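Local coordinates for protein succinate dehydrogenase subunit A (Mycolicibacterium smegmatis MC2 51, PDB 6LUM) that probably oxidises succinate to fumarate as the FAD-carrying flavoprotein subunit of a trimeric, membrane-anchored succinate dehydrogenase of the electron transfer chain, at residues D[66-71]-D[83-87]. Residues are numbered along the deposited sequence; the frame is centred on the assembly and turned at random.
Sequences HTFDTV and VEIMC
Both segments are regular alpha-helix, as the i to i+4 backbone hydrogen bonds Thr70 N to His66 O (2.9 Å) and Cys87 N to Val83 O (3.0 Å), and phi/psi values near -60/-45, attest. Their axes approach to 9.4 Å with N-to-C directions 132° apart, and the nearest CA atoms, of Thr67 and Glu84, lie 6.1 Å from each other; 307 Å² is buried in total. The apolar part centres on Val83 (chi1 t), whose CG1 lies 3.7 Å from Thr67 CG2, 3.7 Å from Thr70 CB and 4.1 Å from Val71 CG2. Met86 adds a looser contact, its CE 4.4 Å from Thr70 CG2. These are consecutive helices of the FAD-binding domain, 63-73 and 80-100, joined by a short connection in an obliquely crossed helix-loop-helix; helix 399-421 touches both through Asn399, which meets Thr70 and Met86. The Met86 side chain is about 9 Å from the bound FAD. One turn on from Val83, Cys87 (chi1 m) brings SG to 3.5 Å from His66 ND1 and 4.0 Å from the imidazole centroid, 35° off the ring normal, an oblique sulfur-aromatic approach. Among the hydroxyls, Thr67 OG1 is hydrogen-bonded to Trp63 O and lies 3.4 Å from Cys87 SG, whereas Thr70 OG1, with chi1 m, donates to His66 O at 2.9 Å.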
loop_
_atom_site.group_PDB
_atom_site.type_symbol
_atom_site.label_atom_id
_atom_site.label_comp_id
_atom_site.label_asym_id
_atom_site.label_seq_id
_atom_site.Cartn_x
_atom_site.Cartn_y
_atom_site.Cartn_z
ATOM N N HIS D 66 36.013 -15.081 -26.939
ATOM C CA HIS D 66 35.439 -15.952 -25.921
ATOM C C HIS D 66 34.907 -17.237 -26.535
ATOM O O HIS D 66 35.137 -18.330 -26.010
ATOM C CB HIS D 66 34.323 -15.214 -25.185
ATOM C CG HIS D 66 33.892 -15.873 -23.914
ATOM N ND1 HIS D 66 32.643 -15.682 -23.368
ATOM C CD2 HIS D 66 34.546 -16.711 -23.078
ATOM C CE1 HIS D 66 32.544 -16.379 -22.252
ATOM N NE2 HIS D 66 33.685 -17.012 -22.053
ATOM N N THR D 67 34.172 -17.117 -27.639
ATOM C CA THR D 67 33.618 -18.288 -28.302
ATOM C C THR D 67 34.722 -19.215 -28.785
ATOM O O THR D 67 34.639 -20.437 -28.622
ATOM C CB THR D 67 32.732 -17.852 -29.461
ATOM O OG1 THR D 67 31.590 -17.165 -28.946
ATOM C CG2 THR D 67 32.271 -19.041 -30.243
ATOM N N PHE D 68 35.774 -18.652 -29.377
ATOM C CA PHE D 68 36.864 -19.503 -29.832
ATOM C C PHE D 68 37.536 -20.198 -28.665
ATOM O O PHE D 68 37.927 -21.364 -28.771
ATOM C CB PHE D 68 37.902 -18.709 -30.617
ATOM C CG PHE D 68 39.169 -19.477 -30.865
ATOM C CD1 PHE D 68 39.260 -20.346 -31.931
ATOM C CD2 PHE D 68 40.258 -19.346 -30.025
ATOM C CE1 PHE D 68 40.413 -21.060 -32.160
ATOM C CE2 PHE D 68 41.410 -20.059 -30.252
ATOM C CZ PHE D 68 41.488 -20.916 -31.320
ATOM N N ASP D 69 37.697 -19.498 -27.544
ATOM C CA ASP D 69 38.402 -20.110 -26.426
ATOM C C ASP D 69 37.568 -21.207 -25.784
ATOM O O ASP D 69 38.101 -22.247 -25.396
ATOM C CB ASP D 69 38.784 -19.054 -25.402
ATOM C CG ASP D 69 40.120 -19.329 -24.775
ATOM O OD1 ASP D 69 40.818 -18.359 -24.427
ATOM O OD2 ASP D 69 40.478 -20.518 -24.651
ATOM N N THR D 70 36.253 -21.003 -25.688
ATOM C CA THR D 70 35.364 -22.070 -25.241
ATOM C C THR D 70 35.460 -23.280 -26.156
ATOM O O THR D 70 35.612 -24.416 -25.691
ATOM C CB THR D 70 33.924 -21.571 -25.189
ATOM O OG1 THR D 70 33.854 -20.377 -24.406
ATOM C CG2 THR D 70 33.029 -22.616 -24.574
ATOM N N VAL D 71 35.379 -23.054 -27.469
ATOM C CA VAL D 71 35.388 -24.161 -28.419
ATOM C C VAL D 71 36.702 -24.925 -28.352
ATOM O O VAL D 71 36.720 -26.158 -28.410
ATOM C CB VAL D 71 35.107 -23.643 -29.836
ATOM C CG1 VAL D 71 35.637 -24.606 -30.865
ATOM C CG2 VAL D 71 33.626 -23.442 -30.021
ATOM N N VAL D 83 27.592 -22.667 -28.068
ATOM C CA VAL D 83 28.658 -21.815 -27.541
ATOM C C VAL D 83 28.415 -20.360 -27.924
ATOM O O VAL D 83 28.548 -19.442 -27.098
ATOM C CB VAL D 83 30.023 -22.302 -28.040
ATOM C CG1 VAL D 83 31.095 -21.361 -27.587
ATOM C CG2 VAL D 83 30.293 -23.685 -27.536
ATOM N N GLU D 84 28.081 -20.132 -29.198
ATOM C CA GLU D 84 27.694 -18.811 -29.673
ATOM C C GLU D 84 26.602 -18.207 -28.808
ATOM O O GLU D 84 26.723 -17.063 -28.343
ATOM C CB GLU D 84 27.215 -18.923 -31.113
ATOM C CG GLU D 84 26.697 -17.646 -31.721
ATOM C CD GLU D 84 26.177 -17.855 -33.128
ATOM O OE1 GLU D 84 26.236 -19.000 -33.624
ATOM O OE2 GLU D 84 25.696 -16.876 -33.732
ATOM N N ILE D 85 25.512 -18.950 -28.619
ATOM C CA ILE D 85 24.394 -18.423 -27.847
ATOM C C ILE D 85 24.843 -18.095 -26.435
ATOM O O ILE D 85 24.499 -17.038 -25.889
ATOM C CB ILE D 85 23.220 -19.416 -27.858
ATOM C CG1 ILE D 85 22.670 -19.554 -29.270
ATOM C CG2 ILE D 85 22.127 -18.947 -26.935
ATOM C CD1 ILE D 85 21.562 -20.550 -29.394
ATOM N N MET D 86 25.647 -18.973 -25.833
ATOM C CA MET D 86 26.069 -18.752 -24.458
ATOM C C MET D 86 26.832 -17.452 -24.319
ATOM O O MET D 86 26.566 -16.678 -23.405
ATOM C CB MET D 86 26.925 -19.904 -23.944
ATOM C CG MET D 86 27.282 -19.712 -22.483
ATOM S SD MET D 86 28.303 -20.981 -21.735
ATOM C CE MET D 86 29.918 -20.526 -22.342
ATOM N N CYS D 87 27.768 -17.176 -25.220
ATOM C CA CYS D 87 28.571 -15.965 -25.050
ATOM C C CYS D 87 27.755 -14.698 -25.326
ATOM O O CYS D 87 27.728 -13.745 -24.506
ATOM C CB CYS D 87 29.791 -16.046 -25.954
ATOM S SG CYS D 87 30.761 -17.526 -25.628
#